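Local coordinates for B-cell lymphoma 3 protein (Homo sapiens, PDB 1K1A) that contributes to regulating transcription of NF-kappa-B target genes, in complexes with p50 or p52 homodimers, this chain being its ankyrin repeat domain, at residues D108-A111 / L117-L120; M73-D76 / Q80-A83. All blocks are in the same frame, centred on the assembly; numbering follows the deposited sequence.

Interactions 1 and 2 occupy corresponding regions of successive repeat junctions, their second segments matching and their first segments offset by two residues: each sets part of a repeat-linking loop against the threonine N-cap of the next ankyrin repeat's first helix, 119-126 and 82-88 respectively. Neither is wholly buried, though their threonines are; interaction 1 centres about 6 Å from the centre of the chain and interaction 2 about 12 Å. Residues 73-76 and 80-83 bond directly, backbone and carboxylate to backbone, burying 268 Å², whereas 108-111 and 117-120 bury 166 Å² and are bridged mainly by water. Their centres are 10 Å apart, and Ala111 CB packs 3.8 Å from Thr81 CG2, continuing the stack of repeats.

Interaction 1. Residues D108-A111 / L117-L120; sequences DLEA and LTAL
Thr118 faces the carbonyl oxygens of Leu109 and Ala111 where one ankyrin repeat hands over to the next, at the N-terminus of helix 119-126. Beginning at its root, the CB of Thr118 lies 4.0 Å from the O of Ala111 and slightly farther from the O of Leu109. The methyl CG2, anti to the carbonyl carbon, runs alongside the Glu110 side chain and comes within 4.1 Å of Glu110 OE2. The hydroxyl OG1 takes the other branch, between the backbone N and the carbonyl carbon (chi1 65°), and from there caps the N of His121; a water bonded to Glu110 OE2 reaches it weakly. Glu110 OE1 is held elsewhere, by the N of Asp141, which ties the carboxylate to the next loop.

No direct conventional hydrogen bond joins the segments. The closest approach is a CA-H...O contact, 3.4 Å from Thr118 CA to Ala111 O. Two waters supply the polar bridge: the first donates to the O atoms of both Leu109 and Ala111 and accepts from the N of Ala119, while the second links Leu109 O with the N of Leu120. Residues 108-111 form a type I turn closed by Ala111 N on Asp108 O and accompanied by an Asx turn, in which the N of Glu110 meets Asp108 OD1 at 3.0 Å, 42° out of the carboxylate plane.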
ATOM      1  N   ASP A 108       9.145   0.184  -8.616  1.00 18.84           N
ATOM      2  CA  ASP A 108       8.534   1.511  -8.487  1.00 17.67           C
ATOM      3  C   ASP A 108       7.392   1.447  -7.495  1.00 16.33           C
ATOM      4  O   ASP A 108       6.375   0.805  -7.753  1.00 15.37           O
ATOM      5  CB  ASP A 108       8.002   1.970  -9.850  1.00 18.32           C
ATOM      6  CG  ASP A 108       7.692   3.466  -9.898  1.00 20.41           C
ATOM      7  OD1 ASP A 108       7.484   4.101  -8.827  1.00 21.62           O
ATOM      8  OD2 ASP A 108       7.639   4.090 -10.979  1.00 22.53           O
ATOM      9  N   LEU A 109       7.547   2.110  -6.356  1.00 14.75           N
ATOM     10  CA  LEU A 109       6.503   2.050  -5.325  1.00 14.44           C
ATOM     11  C   LEU A 109       5.294   2.907  -5.654  1.00 14.10           C
ATOM     12  O   LEU A 109       4.293   2.900  -4.925  1.00 14.36           O
ATOM     13  CB  LEU A 109       7.065   2.409  -3.946  1.00 14.27           C
ATOM     14  CG  LEU A 109       8.084   1.415  -3.364  1.00 14.84           C
ATOM     15  CD1 LEU A 109       8.739   1.982  -2.105  1.00 15.66           C
ATOM     16  CD2 LEU A 109       7.452   0.053  -3.079  1.00 14.84           C
ATOM     17  N   GLU A 110       5.362   3.639  -6.754  1.00 13.89           N
ATOM     18  CA  GLU A 110       4.211   4.447  -7.163  1.00 14.02           C
ATOM     19  C   GLU A 110       3.280   3.671  -8.096  1.00 13.59           C
ATOM     20  O   GLU A 110       2.284   4.207  -8.586  1.00 12.36           O
ATOM     21  CB  GLU A 110       4.668   5.759  -7.795  1.00 14.54           C
ATOM     22  CG  GLU A 110       5.346   6.689  -6.799  1.00 16.61           C
ATOM     23  CD  GLU A 110       4.771   6.562  -5.398  1.00 20.05           C
ATOM     24  OE1 GLU A 110       5.551   6.298  -4.460  1.00 22.06           O
ATOM     25  OE2 GLU A 110       3.542   6.730  -5.224  1.00 21.60           O
ATOM     26  N   ALA A 111       3.588   2.393  -8.305  1.00 13.49           N
ATOM     27  CA  ALA A 111       2.745   1.521  -9.135  1.00 13.16           C
ATOM     28  C   ALA A 111       1.276   1.543  -8.698  1.00 13.10           C
ATOM     29  O   ALA A 111       0.970   1.464  -7.506  1.00 12.67           O
ATOM     30  CB  ALA A 111       3.282   0.079  -9.108  1.00 12.73           C
ATOM     31  N   LEU A 117      -4.963   1.990  -6.698  1.00 16.23           N
ATOM     32  CA  LEU A 117      -4.237   2.209  -5.448  1.00 15.26           C
ATOM     33  C   LEU A 117      -2.756   1.878  -5.520  1.00 14.09           C
ATOM     34  O   LEU A 117      -2.343   0.970  -6.254  1.00 13.10           O
ATOM     35  CB  LEU A 117      -4.862   1.369  -4.321  1.00 15.18           C
ATOM     36  CG  LEU A 117      -6.349   1.563  -4.029  1.00 17.45           C
ATOM     37  CD1 LEU A 117      -6.794   0.629  -2.913  1.00 17.84           C
ATOM     38  CD2 LEU A 117      -6.638   3.007  -3.664  1.00 18.74           C
ATOM     39  N   THR A 118      -1.962   2.608  -4.735  1.00 12.66           N
ATOM     40  CA  THR A 118      -0.556   2.281  -4.554  1.00 11.96           C
ATOM     41  C   THR A 118      -0.452   1.268  -3.432  1.00 11.28           C
ATOM     42  O   THR A 118      -1.427   1.018  -2.728  1.00 10.26           O
ATOM     43  CB  THR A 118       0.252   3.514  -4.131  1.00 12.12           C
ATOM     44  OG1 THR A 118      -0.187   3.943  -2.829  1.00 12.08           O
ATOM     45  CG2 THR A 118      -0.040   4.698  -5.035  1.00 11.57           C
ATOM     46  N   ALA A 119       0.739   0.699  -3.270  1.00 10.26           N
ATOM     47  CA  ALA A 119       1.018  -0.202  -2.163  1.00  9.96           C
ATOM     48  C   ALA A 119       0.755   0.485  -0.819  1.00  9.65           C
ATOM     49  O   ALA A 119       0.242  -0.138   0.111  1.00  9.95           O
ATOM     50  CB  ALA A 119       2.443  -0.691  -2.238  1.00  9.66           C
ATOM     51  N   LEU A 120       1.098   1.768  -0.726  1.00  9.46           N
ATOM     52  CA  LEU A 120       0.862   2.535   0.500  1.00 10.14           C
ATOM     53  C   LEU A 120      -0.626   2.612   0.873  1.00 10.28           C
ATOM     54  O   LEU A 120      -0.990   2.464   2.047  1.00 10.93           O
ATOM     55  CB  LEU A 120       1.479   3.940   0.403  1.00  9.64           C
ATOM     56  CG  LEU A 120       1.315   4.814   1.644  1.00 10.52           C
ATOM     57  CD1 LEU A 120       1.894   4.087   2.856  1.00 10.52           C
ATOM     58  CD2 LEU A 120       1.998   6.158   1.451  1.00  9.75           C
TER
HETATM   59  O   HOH W   1       2.596   0.847  -5.365  1.00  9.67           O
HETATM   60  O   HOH W   2       3.274   3.135  -2.443  1.00 12.24           O
HETATM   61  O   HOH W   3       2.447   6.010  -2.428  1.00 12.94           O

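Interaction 2. Residues M73-D76 / Q80-A83; sequences MALD and QTAA
Gln80, Thr81 and Asp76 contribute most of the buried surface, and the first and last of them grip each other by two hydrogen bonds. The backbone N of Asp76 donates to the O of Gln80 over 3.0 Å, at a C=O...donor angle of 143°. In return the N of Gln80 donates to Asp76 OD1 at 2.8 Å, approaching from above the carboxylate, 54° out of its plane. The first torsion of Asp76, 78°, sets CG between its own N and carbonyl carbon, which brings OD1 to the N-H of Gln80. The same OD1 also accepts from the N of His78, so one oxygen gathers two amides of the turn. Beside it, OD2 lies 3.3 Å from the CB of Gln80, the two side chains running the same way.

This is the hairpin-like loop between consecutive ankyrin repeats, leading into helix 82-88. Replacing Asp76 with an alanine would probably leave the amides of Gln80 and His78 without their shared acceptor and let the turn flex.

Thr81 is the N-cap of that helix: its OG1 bonds weakly to the N of His84, while its CG2 turns to the aliphatic neighbours. Leu75 CD2 meets this methyl at 3.8 Å, and the SD of Met73 approaches the same CG2 at 4.3 Å. A water within 2.9 Å of Ala74 O also lies near the N of Ala82, a weak bond at 3.2 Å.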
ATOM      1  N   MET A  73       7.825  -5.985 -10.904  1.00 16.76           N
ATOM      2  CA  MET A  73       6.739  -5.216 -11.518  1.00 16.15           C
ATOM      3  C   MET A  73       5.725  -6.043 -12.336  1.00 15.44           C
ATOM      4  O   MET A  73       4.764  -5.486 -12.858  1.00 15.38           O
ATOM      5  CB  MET A  73       7.286  -4.063 -12.375  1.00 15.98           C
ATOM      6  CG  MET A  73       8.121  -3.037 -11.603  1.00 16.58           C
ATOM      7  SD  MET A  73       7.180  -2.161 -10.339  1.00 17.78           S
ATOM      8  CE  MET A  73       6.089  -1.155 -11.372  1.00 16.03           C
ATOM      9  N   ALA A  74       5.942  -7.353 -12.471  1.00 14.75           N
ATOM     10  CA  ALA A  74       4.972  -8.193 -13.187  1.00 14.26           C
ATOM     11  C   ALA A  74       3.619  -8.070 -12.494  1.00 14.08           C
ATOM     12  O   ALA A  74       3.540  -8.120 -11.262  1.00 14.31           O
ATOM     13  CB  ALA A  74       5.421  -9.650 -13.218  1.00 14.04           C
ATOM     14  N   LEU A  75       2.557  -7.910 -13.275  1.00 13.72           N
ATOM     15  CA  LEU A  75       1.225  -7.700 -12.704  1.00 14.03           C
ATOM     16  C   LEU A  75       0.419  -8.981 -12.577  1.00 13.80           C
ATOM     17  O   LEU A  75       0.458  -9.824 -13.461  1.00 13.96           O
ATOM     18  CB  LEU A  75       0.439  -6.714 -13.569  1.00 13.99           C
ATOM     19  CG  LEU A  75       1.137  -5.379 -13.802  1.00 14.47           C
ATOM     20  CD1 LEU A  75       0.230  -4.448 -14.615  1.00 18.36           C
ATOM     21  CD2 LEU A  75       1.508  -4.760 -12.466  1.00 15.57           C
ATOM     22  N   ASP A  76      -0.333  -9.114 -11.487  1.00 13.80           N
ATOM     23  CA  ASP A  76      -1.265 -10.236 -11.360  1.00 14.46           C
ATOM     24  C   ASP A  76      -2.643  -9.895 -11.957  1.00 14.36           C
ATOM     25  O   ASP A  76      -2.787  -8.885 -12.657  1.00 13.72           O
ATOM     26  CB  ASP A  76      -1.356 -10.734  -9.914  1.00 14.50           C
ATOM     27  CG  ASP A  76      -2.206  -9.853  -9.032  1.00 16.59           C
ATOM     28  OD1 ASP A  76      -2.796  -8.857  -9.522  1.00 15.80           O
ATOM     29  OD2 ASP A  76      -2.357 -10.104  -7.815  1.00 19.07           O
ATOM     30  N   GLN A  80      -1.859  -6.197  -9.400  1.00 11.86           N
ATOM     31  CA  GLN A  80      -0.991  -6.080  -8.213  1.00 12.08           C
ATOM     32  C   GLN A  80       0.447  -6.422  -8.545  1.00 11.22           C
ATOM     33  O   GLN A  80       0.704  -7.417  -9.220  1.00 11.07           O
ATOM     34  CB  GLN A  80      -1.456  -7.026  -7.095  1.00 11.74           C
ATOM     35  CG  GLN A  80      -2.904  -6.836  -6.640  1.00 15.80           C
ATOM     36  CD  GLN A  80      -3.056  -5.754  -5.587  1.00 19.55           C
ATOM     37  OE1 GLN A  80      -3.307  -6.048  -4.416  1.00 23.36           O
ATOM     38  NE2 GLN A  80      -2.900  -4.507  -5.995  1.00 20.47           N
ATOM     39  N   THR A  81       1.384  -5.600  -8.074  1.00 11.46           N
ATOM     40  CA  THR A  81       2.805  -5.941  -8.149  1.00 11.08           C
ATOM     41  C   THR A  81       3.133  -6.764  -6.915  1.00 10.91           C
ATOM     42  O   THR A  81       2.292  -6.933  -6.040  1.00 10.53           O
ATOM     43  CB  THR A  81       3.708  -4.680  -8.153  1.00 11.69           C
ATOM     44  OG1 THR A  81       3.511  -3.934  -6.935  1.00 10.36           O
ATOM     45  CG2 THR A  81       3.300  -3.692  -9.279  1.00 12.97           C
ATOM     46  N   ALA A  82       4.355  -7.278  -6.849  1.00 10.45           N
ATOM     47  CA  ALA A  82       4.809  -8.016  -5.676  1.00 10.64           C
ATOM     48  C   ALA A  82       4.628  -7.180  -4.402  1.00 10.73           C
ATOM     49  O   ALA A  82       4.209  -7.694  -3.358  1.00 10.67           O
ATOM     50  CB  ALA A  82       6.252  -8.407  -5.849  1.00 11.51           C
ATOM     51  N   ALA A  83       4.942  -5.892  -4.495  1.00 10.58           N
ATOM     52  CA  ALA A  83       4.823  -4.987  -3.357  1.00 10.44           C
ATOM     53  C   ALA A  83       3.383  -4.855  -2.868  1.00 10.55           C
ATOM     54  O   ALA A  83       3.139  -4.852  -1.658  1.00  9.64           O
ATOM     55  CB  ALA A  83       5.408  -3.614  -3.689  1.00 11.11           C
TER
HETATM   56  O   HOH W   4       5.506  -8.911  -9.327  1.00 21.96           O